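Local atomic coordinates of tetracycline Repressor, class A (Pseudomonas sp., PDB entry 5MRU), a protein that represses the tetracycline resistance gene by binding its operator DNA through a helix-turn-helix region, and loses operator affinity when tetracycline binds. Residues Val20-Leu25 against Ala97-Gly102; Asn47-Leu52 against Ala101-Gly106; Gly81-Phe86 against Met135-Phe140. All blocks are in the same frame, centred on the assembly; numbering follows the deposited sequence.

All three contacts reach the 5a,6-anhydrotetracycline pocket or its surroundings. Contacts 1 and 2 share Ala101 and Gly102, with centres about 10 Å apart; they are tied together by Arg49 NH2, 3.0 Å from Ile99 O, and by Lys48 NZ, 2.7 Å from Val22 O. Contact 3 lies about 19 Å from each of them, centre to centre. It meets contact 1 where Phe86 CZ comes within 3.6 Å of His100 NE2, but it stays about 5 Å from contact 2 at the nearest atoms. The segment 97-102, which carries the magnesium-binding His100, touches the drug on one side and the DNA-binding part on the other.

Contact 1: residues Val20-Leu25 against Ala97-Gly102; sequences VGVDGL and ARIHAG. With MG (magnesium ion), chain C; TDC (5a,6-anhydrotetracycline), chain B.
Val22 and Ile99 form the closest backbone approach here, their CA atoms 7.6 Å apart, where a kinked piece of helix 7-24 passes the short helix 96-100. The kink follows Gly21, whose positive phi is easily reached by a residue without a side chain. Val22 works with both methyl groups. CG2 packs against CG1 and CD1 of Ile99, the two side chains running antiparallel past one another. CG1, anti to the backbone N (chi1 174°), lies over one face of the Arg98 guanidinium, offset toward its rim. A branched aliphatic residue suits the place because one methyl can pack on an isoleucine while the other covers a flat cation. Asp23 completes the grip on Arg98 as a salt bridge in which both terminal nitrogens converge end-on upon one oxygen: OD1 lies 2.7 Å from NH2 and 2.9 Å from NH1 of Arg98. That oxygen is in the guanidinium plane, while the carboxylate itself is turned 62° from it. Arg98 and Asp23 of the second subunit lie nearby, and the cross-subunit Asp23-Arg98 ion pairs are long and weak. The NH1 atoms of Arg98 and of Arg98 of the second subunit come close, and the Asp23 carboxylates probably offset these like charges.

The contact joins the DNA-binding part of a TetR-family repressor to its effector-binding core, and the short helix carries the metal ligand on another side. His100 NE2 binds magnesium at 2.3 Å. The drug, 5a,6-anhydrotetracycline, chelates the same ion through O11 (1.9 Å) and O12 (2.4 Å), and two waters bind it too. One of these waters also donates a hydrogen bond to the drug's O1. O12 meets the imidazole at its edge, in the ring plane, and Phe86 packs edge-to-face with it.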
loop_
_atom_site.group_PDB
_atom_site.type_symbol
_atom_site.label_atom_id
_atom_site.label_comp_id
_atom_site.label_asym_id
_atom_site.label_seq_id
_atom_site.Cartn_x
_atom_site.Cartn_y
_atom_site.Cartn_z
ATOM N N VAL A 20 -11.566 16.534 -5.131
ATOM C CA VAL A 20 -10.333 16.795 -5.898
ATOM C C VAL A 20 -9.179 15.840 -5.578
ATOM O O VAL A 20 -8.108 15.974 -6.109
ATOM C CB VAL A 20 -9.873 18.288 -5.713
ATOM C CG1 VAL A 20 -11.025 19.259 -5.941
ATOM C CG2 VAL A 20 -9.323 18.536 -4.326
ATOM N N GLY A 21 -9.387 14.836 -4.737
ATOM C CA GLY A 21 -8.286 13.988 -4.262
ATOM C C GLY A 21 -7.156 14.775 -3.588
ATOM O O GLY A 21 -7.150 16.036 -3.522
ATOM N N VAL A 22 -6.167 14.017 -3.134
ATOM C CA VAL A 22 -4.987 14.599 -2.499
ATOM C C VAL A 22 -4.214 15.579 -3.378
ATOM O O VAL A 22 -3.818 16.604 -2.894
ATOM C CB VAL A 22 -3.970 13.516 -2.045
ATOM C CG1 VAL A 22 -2.708 14.201 -1.534
ATOM C CG2 VAL A 22 -4.528 12.713 -0.917
ATOM N N ASP A 23 -4.001 15.255 -4.643
ATOM C CA ASP A 23 -3.173 16.069 -5.558
ATOM C C ASP A 23 -3.731 17.474 -5.742
ATOM O O ASP A 23 -2.972 18.430 -5.821
ATOM C CB ASP A 23 -3.026 15.414 -6.956
ATOM C CG ASP A 23 -2.481 13.977 -6.913
ATOM O OD1 ASP A 23 -2.016 13.481 -5.875
ATOM O OD2 ASP A 23 -2.535 13.295 -7.939
ATOM N N GLY A 24 -5.052 17.609 -5.806
ATOM C CA GLY A 24 -5.701 18.924 -5.944
ATOM C C GLY A 24 -6.042 19.605 -4.626
ATOM O O GLY A 24 -6.458 20.751 -4.615
ATOM N N LEU A 25 -5.881 18.929 -3.512
ATOM C CA LEU A 25 -6.211 19.536 -2.220
ATOM C C LEU A 25 -5.093 20.455 -1.732
ATOM O O LEU A 25 -3.984 20.012 -1.490
ATOM C CB LEU A 25 -6.431 18.457 -1.181
ATOM C CG LEU A 25 -6.543 18.906 0.276
ATOM C CD1 LEU A 25 -7.868 19.584 0.483
ATOM C CD2 LEU A 25 -6.424 17.741 1.256
ATOM N N ALA A 97 -6.060 5.723 1.544
ATOM C CA ALA A 97 -4.934 4.859 1.928
ATOM C C ALA A 97 -3.623 5.589 1.747
ATOM O O ALA A 97 -2.690 5.395 2.503
ATOM C CB ALA A 97 -4.929 3.580 1.107
ATOM N N ARG A 98 -3.580 6.420 0.726
ATOM C CA ARG A 98 -2.410 7.103 0.323
ATOM C C ARG A 98 -2.101 8.088 1.396
ATOM O O ARG A 98 -0.963 8.266 1.790
ATOM C CB ARG A 98 -2.694 7.850 -0.965
ATOM C CG ARG A 98 -1.441 8.227 -1.677
ATOM C CD ARG A 98 -1.752 9.010 -2.930
ATOM N NE ARG A 98 -0.862 10.161 -3.042
ATOM C CZ ARG A 98 -1.157 11.223 -3.762
ATOM N NH1 ARG A 98 -0.320 12.244 -3.824
ATOM N NH2 ARG A 98 -2.295 11.263 -4.431
ATOM N N ILE A 99 -3.144 8.733 1.893
ATOM C CA ILE A 99 -2.981 9.732 2.924
ATOM C C ILE A 99 -2.378 9.168 4.182
ATOM O O ILE A 99 -1.521 9.789 4.789
ATOM C CB ILE A 99 -4.317 10.432 3.166
ATOM C CG1 ILE A 99 -4.532 11.398 2.015
ATOM C CG2 ILE A 99 -4.329 11.188 4.479
ATOM C CD1 ILE A 99 -5.808 12.187 2.117
ATOM N N HIS A 100 -2.785 7.956 4.519
ATOM C CA HIS A 100 -2.399 7.291 5.773
ATOM C C HIS A 100 -0.968 6.860 5.789
ATOM O O HIS A 100 -0.356 6.727 6.844
ATOM C CB HIS A 100 -3.232 6.046 5.969
ATOM C CG HIS A 100 -2.871 5.305 7.188
ATOM N ND1 HIS A 100 -3.455 5.567 8.402
ATOM C CD2 HIS A 100 -1.934 4.360 7.415
ATOM C CE1 HIS A 100 -2.918 4.794 9.328
ATOM N NE2 HIS A 100 -1.968 4.071 8.760
ATOM N N ALA A 101 -0.445 6.604 4.599
ATOM C CA ALA A 101 0.905 6.078 4.459
ATOM C C ALA A 101 1.911 7.008 5.083
ATOM O O ALA A 101 1.848 8.222 4.892
ATOM C CB ALA A 101 1.230 5.883 2.992
ATOM N N GLY A 102 2.833 6.440 5.847
ATOM C CA GLY A 102 3.821 7.224 6.524
ATOM C C GLY A 102 3.342 7.922 7.772
ATOM O O GLY A 102 4.125 8.567 8.418
HETATM MG MG MG C . -0.348 4.419 10.320
HETATM O O12 TDC B . -1.661 2.495 10.995
HETATM C C12 TDC B . -1.645 1.780 12.035
HETATM C C1B TDC B . -0.390 1.601 12.800
HETATM C C11 TDC B . 0.747 2.284 12.393
HETATM O O11 TDC B . 0.722 3.107 11.278
HETATM C C1A TDC B . 1.937 2.151 13.086
HETATM C C10 TDC B . 3.069 2.835 12.668
HETATM O O10 TDC B . 3.082 3.663 11.556
HETATM C C9 TDC B . 4.321 2.690 13.421
HETATM C C8 TDC B . 4.333 1.875 14.534
HETATM C C7 TDC B . 3.178 1.211 14.915
HETATM C C61 TDC B . 1.981 1.329 14.213
HETATM C C6 TDC B . 0.816 0.639 14.623
HETATM C C62 TDC B . 0.775 -0.265 15.820
HETATM C C51 TDC B . -0.376 0.780 13.920
HETATM C C5 TDC B . -1.616 0.021 14.358
HETATM C C1C TDC B . -2.891 1.144 12.583
HETATM C C1 TDC B . -3.443 1.971 13.749
HETATM O O1 TDC B . -2.921 3.046 14.032
HETATM O O1C TDC B . -3.858 0.924 11.586
HETATM C C41 TDC B . -2.593 -0.191 13.194
HETATM C C4 TDC B . -3.866 -0.947 13.695
HETATM N N4 TDC B . -4.498 -2.004 12.818
HETATM C C43 TDC B . -4.489 -1.712 11.357
HETATM C C42 TDC B . -3.707 -3.262 13.046
HETATM C C3 TDC B . -4.893 0.018 14.305
HETATM O O3 TDC B . -5.883 -0.505 14.798
HETATM C C2 TDC B . -4.624 1.434 14.399
HETATM C C21 TDC B . -5.555 2.329 15.105
HETATM O O21 TDC B . -6.533 1.863 15.711
HETATM N N21 TDC B . -5.311 3.652 15.225
HETATM O O HOH W 1 -1.750 5.089 12.211
HETATM O O HOH W 2 1.247 4.370 9.037
#

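Contact 2: residues Asn47-Leu52 against Ala101-Gly106; sequences NKRALL and AGTRPG. With TDC (5a,6-anhydrotetracycline), chain B.
Arg49 NH2, which lies 3.6 Å from CG2 of Thr103, is gripped by two acceptors: it forms a salt bridge with Asp53 OD1 and a hydrogen bond with Ile99 O. On the other terminal nitrogen a water mediates, 2.8 Å from Arg49 NH1 and 2.6 Å from Ala101 O. A long cation with several N-H groups suits this spot, since one group can meet a carboxylate, a carbonyl and a water; its stem bends at chi2 and chi3, and Leu52 CB lies over one guanidinium face, offset toward the rim.

Helix 48-63 follows the helix-turn-helix motif and touches the turn after helix 96-100, a region that probably rearranges on induction, as in related tetracycline repressors. Asn47 takes the N-cap position just before the helix, and its OD1 accepts from Ala50 N at 3.1 Å.

Thr103 crosses Arg49 at about a right angle and presents its methyl, while OG1, set between the backbone N and the carbonyl carbon (chi1 62°), hydrogen-bonds to His100 O three residues earlier. Beyond, the loop lines the pocket: Thr103 O receives a weak hydrogen bond from O10 of the drug, and the rigid apolar ring of Pro105 packs with CD 3.6 Å from C1A.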
loop_
_atom_site.group_PDB
_atom_site.type_symbol
_atom_site.label_atom_id
_atom_site.label_comp_id
_atom_site.label_asym_id
_atom_site.label_seq_id
_atom_site.Cartn_x
_atom_site.Cartn_y
_atom_site.Cartn_z
ATOM N N ASN A 47 1.662 22.916 7.159
ATOM C CA ASN A 47 1.880 22.662 5.746
ATOM C C ASN A 47 0.912 21.590 5.319
ATOM O O ASN A 47 0.162 21.044 6.137
ATOM C CB ASN A 47 3.315 22.199 5.469
ATOM C CG ASN A 47 3.825 21.169 6.485
ATOM O OD1 ASN A 47 3.097 20.277 6.931
ATOM N ND2 ASN A 47 5.092 21.285 6.835
ATOM N N LYS A 48 0.937 21.264 4.035
ATOM C CA LYS A 48 0.011 20.302 3.502
ATOM C C LYS A 48 0.074 18.993 4.268
ATOM O O LYS A 48 -0.928 18.393 4.578
ATOM C CB LYS A 48 0.285 20.084 2.028
ATOM C CG LYS A 48 -0.873 19.390 1.339
ATOM C CD LYS A 48 -0.645 19.152 -0.157
ATOM C CE LYS A 48 -1.602 18.075 -0.658
ATOM N NZ LYS A 48 -1.656 18.066 -2.138
ATOM N N ARG A 49 1.270 18.561 4.615
ATOM C CA ARG A 49 1.460 17.264 5.196
ATOM C C ARG A 49 0.722 17.181 6.506
ATOM O O ARG A 49 0.184 16.125 6.889
ATOM C CB ARG A 49 2.949 17.048 5.414
ATOM C CG ARG A 49 3.261 15.600 5.744
ATOM C CD ARG A 49 2.551 14.611 4.826
ATOM N NE ARG A 49 1.454 13.916 5.472
ATOM C CZ ARG A 49 0.847 12.820 5.000
ATOM N NH1 ARG A 49 1.180 12.240 3.845
ATOM N NH2 ARG A 49 -0.126 12.299 5.721
ATOM N N ALA A 50 0.723 18.319 7.186
ATOM C CA ALA A 50 0.037 18.503 8.455
ATOM C C ALA A 50 -1.474 18.400 8.245
ATOM O O ALA A 50 -2.169 17.816 9.071
ATOM C CB ALA A 50 0.387 19.856 9.040
ATOM N N LEU A 51 -1.973 18.977 7.159
ATOM C CA LEU A 51 -3.374 18.814 6.791
ATOM C C LEU A 51 -3.725 17.348 6.569
ATOM O O LEU A 51 -4.757 16.873 7.071
ATOM C CB LEU A 51 -3.735 19.626 5.529
ATOM C CG LEU A 51 -5.173 19.485 5.003
ATOM C CD1 LEU A 51 -6.249 19.577 6.087
ATOM C CD2 LEU A 51 -5.436 20.484 3.884
ATOM N N LEU A 52 -2.873 16.640 5.829
ATOM C CA LEU A 52 -3.138 15.252 5.528
ATOM C C LEU A 52 -2.939 14.398 6.802
ATOM O O LEU A 52 -3.565 13.358 6.960
ATOM C CB LEU A 52 -2.245 14.772 4.385
ATOM C CG LEU A 52 -2.317 15.572 3.079
ATOM C CD1 LEU A 52 -1.398 15.007 2.000
ATOM C CD2 LEU A 52 -3.725 15.637 2.560
ATOM N N ALA A 101 -0.445 6.604 4.599
ATOM C CA ALA A 101 0.905 6.078 4.459
ATOM C C ALA A 101 1.911 7.008 5.083
ATOM O O ALA A 101 1.848 8.222 4.892
ATOM C CB ALA A 101 1.230 5.883 2.992
ATOM N N GLY A 102 2.833 6.440 5.847
ATOM C CA GLY A 102 3.821 7.224 6.524
ATOM C C GLY A 102 3.342 7.922 7.772
ATOM O O GLY A 102 4.125 8.567 8.418
ATOM N N THR A 103 2.077 7.810 8.139
ATOM C CA THR A 103 1.645 8.457 9.365
ATOM C C THR A 103 2.015 7.529 10.496
ATOM O O THR A 103 2.214 6.338 10.290
ATOM C CB THR A 103 0.129 8.788 9.435
ATOM O OG1 THR A 103 -0.658 7.592 9.369
ATOM C CG2 THR A 103 -0.295 9.760 8.333
ATOM N N ARG A 104 2.170 8.098 11.678
ATOM C CA ARG A 104 2.478 7.327 12.872
ATOM C C ARG A 104 1.437 7.709 13.890
ATOM O O ARG A 104 1.181 8.898 14.105
ATOM C CB ARG A 104 3.902 7.605 13.380
ATOM C CG ARG A 104 4.959 6.614 12.879
ATOM C CD ARG A 104 4.757 6.280 11.396
ATOM N NE ARG A 104 5.778 5.541 10.640
ATOM C CZ ARG A 104 6.794 4.820 11.119
ATOM N NH1 ARG A 104 7.046 4.681 12.424
ATOM N NH2 ARG A 104 7.604 4.235 10.241
ATOM N N PRO A 105 0.816 6.703 14.515
ATOM C CA PRO A 105 -0.310 6.959 15.406
ATOM C C PRO A 105 0.050 7.976 16.523
ATOM O O PRO A 105 1.136 7.891 17.099
ATOM C CB PRO A 105 -0.623 5.566 15.952
ATOM C CG PRO A 105 0.671 4.818 15.863
ATOM C CD PRO A 105 1.316 5.319 14.619
ATOM N N GLY A 106 -0.835 8.945 16.777
ATOM C CA GLY A 106 -0.550 10.056 17.682
ATOM C C GLY A 106 -0.422 9.738 19.174
ATOM O O GLY A 106 -0.324 8.573 19.567
HETATM O O12 TDC B . -1.661 2.495 10.995
HETATM C C12 TDC B . -1.645 1.780 12.035
HETATM C C1B TDC B . -0.390 1.601 12.800
HETATM C C11 TDC B . 0.747 2.284 12.393
HETATM O O11 TDC B . 0.722 3.107 11.278
HETATM C C1A TDC B . 1.937 2.151 13.086
HETATM C C10 TDC B . 3.069 2.835 12.668
HETATM O O10 TDC B . 3.082 3.663 11.556
HETATM C C9 TDC B . 4.321 2.690 13.421
HETATM C C8 TDC B . 4.333 1.875 14.534
HETATM C C7 TDC B . 3.178 1.211 14.915
HETATM C C61 TDC B . 1.981 1.329 14.213
HETATM C C6 TDC B . 0.816 0.639 14.623
HETATM C C62 TDC B . 0.775 -0.265 15.820
HETATM C C51 TDC B . -0.376 0.780 13.920
HETATM C C5 TDC B . -1.616 0.021 14.358
HETATM C C1C TDC B . -2.891 1.144 12.583
HETATM C C1 TDC B . -3.443 1.971 13.749
HETATM O O1 TDC B . -2.921 3.046 14.032
HETATM O O1C TDC B . -3.858 0.924 11.586
HETATM C C41 TDC B . -2.593 -0.191 13.194
HETATM C C4 TDC B . -3.866 -0.947 13.695
HETATM N N4 TDC B . -4.498 -2.004 12.818
HETATM C C43 TDC B . -4.489 -1.712 11.357
HETATM C C42 TDC B . -3.707 -3.262 13.046
HETATM C C3 TDC B . -4.893 0.018 14.305
HETATM O O3 TDC B . -5.883 -0.505 14.798
HETATM C C2 TDC B . -4.624 1.434 14.399
HETATM C C21 TDC B . -5.555 2.329 15.105
HETATM O O21 TDC B . -6.533 1.863 15.711
HETATM N N21 TDC B . -5.311 3.652 15.225
HETATM O O HOH W 3 1.005 9.649 2.908
#

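Contact 3: residues Gly81-Phe86 against Met135-Phe140; sequences GNARSF and MTISYF. With TDC (5a,6-anhydrotetracycline), chain B.
Part of the tetracycline pocket is built where helix 75-91, with Ala83 and Phe86, packs on helix 127-153, with Ile137 and Ser138, inside the all-helical effector-binding core of this TetR-family repressor. The backbones come closest at Ala83 and Ile137, whose CA atoms are 6.6 Å apart. The small methyl CB of Ala83 permits this approach and meets Ile137 CG2 at 3.5 Å; the same residues also touch helix 183-199, with Leu191 against Ala83 and Ile194 against Ile137, so small and branched apolar groups suit the junction of three helices.

One turn along, Phe86 turns a ring edge to the second helix, with CE2 4.2 Å from Ser138 O, and gives a face to the drug. CG stands anti to the backbone N (chi1 -179°), which carries the ring out into the pocket, where O1C of the drug sits 3.3 Å above its plane and over its centre. A flat, apolar ring can thus serve as a pocket wall on its face and as packing surface on its edge.

Asn82 reads the drug's polar end with both halves of its amide. OD1 accepts from the dimethylamino nitrogen N4 at 2.9 Å in a bent bond that would fit a protonated amine, whereas ND2 donates to O3 of the drug at 2.9 Å in an almost straight one (178°). Asparagine is apt here, its amide offering acceptor and donor side by side. The bend at chi2 brings the sulfur of Met135 to the drug's aromatic end, SD lying 3.5 Å from C7, and chi3 turns CE onto the same ring.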
loop_
_atom_site.group_PDB
_atom_site.type_symbol
_atom_site.label_atom_id
_atom_site.label_comp_id
_atom_site.label_asym_id
_atom_site.label_seq_id
_atom_site.Cartn_x
_atom_site.Cartn_y
_atom_site.Cartn_z
ATOM N N GLY A 81 -11.750 -8.184 12.696
ATOM C CA GLY A 81 -12.610 -7.033 12.787
ATOM C C GLY A 81 -11.836 -5.742 12.646
ATOM O O GLY A 81 -12.208 -4.856 11.857
ATOM N N ASN A 82 -10.751 -5.655 13.419
ATOM C CA ASN A 82 -9.803 -4.530 13.393
ATOM C C ASN A 82 -9.327 -4.149 12.027
ATOM O O ASN A 82 -9.267 -2.987 11.714
ATOM C CB ASN A 82 -8.579 -4.896 14.182
ATOM C CG ASN A 82 -7.541 -3.839 14.125
ATOM O OD1 ASN A 82 -6.462 -4.056 13.574
ATOM N ND2 ASN A 82 -7.845 -2.686 14.712
ATOM N N ALA A 83 -8.993 -5.157 11.233
ATOM C CA ALA A 83 -8.519 -4.977 9.866
ATOM C C ALA A 83 -9.646 -4.558 8.956
ATOM O O ALA A 83 -9.497 -3.682 8.100
ATOM C CB ALA A 83 -7.938 -6.291 9.358
ATOM N N ARG A 84 -10.776 -5.230 9.127
ATOM C CA ARG A 84 -11.987 -4.873 8.403
ATOM C C ARG A 84 -12.357 -3.452 8.662
ATOM O O ARG A 84 -12.754 -2.724 7.738
ATOM C CB ARG A 84 -13.136 -5.785 8.819
ATOM C CG ARG A 84 -13.089 -7.069 8.053
ATOM C CD ARG A 84 -14.003 -8.046 8.683
ATOM N NE ARG A 84 -14.226 -9.193 7.825
ATOM C CZ ARG A 84 -14.655 -10.371 8.276
ATOM N NH1 ARG A 84 -14.906 -10.547 9.575
ATOM N NH2 ARG A 84 -14.830 -11.382 7.429
ATOM N N SER A 85 -12.241 -3.055 9.922
ATOM C CA SER A 85 -12.679 -1.732 10.345
ATOM C C SER A 85 -11.723 -0.625 9.907
ATOM O O SER A 85 -12.148 0.455 9.523
ATOM C CB SER A 85 -12.788 -1.734 11.834
ATOM O OG SER A 85 -13.379 -0.551 12.240
ATOM N N PHE A 86 -10.420 -0.895 10.007
ATOM C CA PHE A 86 -9.389 -0.012 9.491
ATOM C C PHE A 86 -9.682 0.250 8.015
ATOM O O PHE A 86 -9.938 1.381 7.620
ATOM C CB PHE A 86 -8.017 -0.663 9.689
ATOM C CG PHE A 86 -6.834 0.173 9.206
ATOM C CD1 PHE A 86 -6.751 1.518 9.465
ATOM C CD2 PHE A 86 -5.776 -0.431 8.553
ATOM C CE1 PHE A 86 -5.670 2.268 9.063
ATOM C CE2 PHE A 86 -4.679 0.311 8.132
ATOM C CZ PHE A 86 -4.628 1.675 8.392
ATOM N N MET A 135 1.481 -4.553 12.446
ATOM C CA MET A 135 2.106 -3.938 11.299
ATOM C C MET A 135 1.690 -4.664 10.016
ATOM O O MET A 135 1.218 -4.057 9.069
ATOM C CB MET A 135 3.640 -3.905 11.458
ATOM C CG MET A 135 4.214 -2.501 11.275
ATOM S SD MET A 135 3.734 -1.316 12.576
ATOM C CE MET A 135 5.084 -1.640 13.729
ATOM N N THR A 136 1.841 -5.976 10.012
ATOM C CA THR A 136 1.633 -6.749 8.806
ATOM C C THR A 136 0.211 -6.596 8.248
ATOM O O THR A 136 0.008 -6.440 7.049
ATOM C CB THR A 136 1.964 -8.213 9.093
ATOM O OG1 THR A 136 3.383 -8.348 9.306
ATOM C CG2 THR A 136 1.531 -9.093 7.953
ATOM N N ILE A 137 -0.762 -6.649 9.142
ATOM C CA ILE A 137 -2.155 -6.424 8.809
ATOM C C ILE A 137 -2.277 -5.021 8.271
ATOM O O ILE A 137 -2.895 -4.791 7.230
ATOM C CB ILE A 137 -3.072 -6.626 10.044
ATOM C CG1 ILE A 137 -3.199 -8.113 10.361
ATOM C CG2 ILE A 137 -4.476 -6.051 9.830
ATOM C CD1 ILE A 137 -3.931 -8.388 11.634
ATOM N N SER A 138 -1.662 -4.086 8.977
ATOM C CA SER A 138 -1.605 -2.701 8.554
ATOM C C SER A 138 -1.010 -2.504 7.123
ATOM O O SER A 138 -1.606 -1.856 6.238
ATOM C CB SER A 138 -0.833 -1.938 9.609
ATOM O OG SER A 138 -0.658 -0.616 9.219
ATOM N N TYR A 139 0.142 -3.102 6.881
ATOM C CA TYR A 139 0.788 -3.016 5.574
ATOM C C TYR A 139 -0.027 -3.648 4.470
ATOM O O TYR A 139 -0.122 -3.081 3.373
ATOM C CB TYR A 139 2.169 -3.608 5.648
ATOM C CG TYR A 139 3.086 -2.735 6.444
ATOM C CD1 TYR A 139 2.731 -1.419 6.778
ATOM C CD2 TYR A 139 4.321 -3.191 6.827
ATOM C CE1 TYR A 139 3.586 -0.597 7.478
ATOM C CE2 TYR A 139 5.191 -2.381 7.531
ATOM C CZ TYR A 139 4.817 -1.092 7.864
ATOM O OH TYR A 139 5.702 -0.288 8.564
ATOM N N PHE A 140 -0.648 -4.782 4.780
ATOM C CA PHE A 140 -1.510 -5.481 3.848
ATOM C C PHE A 140 -2.717 -4.642 3.467
ATOM O O PHE A 140 -3.106 -4.596 2.307
ATOM C CB PHE A 140 -2.024 -6.779 4.467
ATOM C CG PHE A 140 -3.037 -7.482 3.622
ATOM C CD1 PHE A 140 -2.698 -7.946 2.371
ATOM C CD2 PHE A 140 -4.336 -7.656 4.067
ATOM C CE1 PHE A 140 -3.630 -8.607 1.582
ATOM C CE2 PHE A 140 -5.289 -8.319 3.286
ATOM C CZ PHE A 140 -4.935 -8.792 2.039
HETATM O O12 TDC B . -1.661 2.495 10.995
HETATM C C12 TDC B . -1.645 1.780 12.035
HETATM C C1B TDC B . -0.390 1.601 12.800
HETATM C C11 TDC B . 0.747 2.284 12.393
HETATM O O11 TDC B . 0.722 3.107 11.278
HETATM C C1A TDC B . 1.937 2.151 13.086
HETATM C C10 TDC B . 3.069 2.835 12.668
HETATM O O10 TDC B . 3.082 3.663 11.556
HETATM C C9 TDC B . 4.321 2.690 13.421
HETATM C C8 TDC B . 4.333 1.875 14.534
HETATM C C7 TDC B . 3.178 1.211 14.915
HETATM C C61 TDC B . 1.981 1.329 14.213
HETATM C C6 TDC B . 0.816 0.639 14.623
HETATM C C62 TDC B . 0.775 -0.265 15.820
HETATM C C51 TDC B . -0.376 0.780 13.920
HETATM C C5 TDC B . -1.616 0.021 14.358
HETATM C C1C TDC B . -2.891 1.144 12.583
HETATM C C1 TDC B . -3.443 1.971 13.749
HETATM O O1 TDC B . -2.921 3.046 14.032
HETATM O O1C TDC B . -3.858 0.924 11.586
HETATM C C41 TDC B . -2.593 -0.191 13.194
HETATM C C4 TDC B . -3.866 -0.947 13.695
HETATM N N4 TDC B . -4.498 -2.004 12.818
HETATM C C43 TDC B . -4.489 -1.712 11.357
HETATM C C42 TDC B . -3.707 -3.262 13.046
HETATM C C3 TDC B . -4.893 0.018 14.305
HETATM O O3 TDC B . -5.883 -0.505 14.798
HETATM C C2 TDC B . -4.624 1.434 14.399
HETATM C C21 TDC B . -5.555 2.329 15.105
HETATM O O21 TDC B . -6.533 1.863 15.711
HETATM N N21 TDC B . -5.311 3.652 15.225
#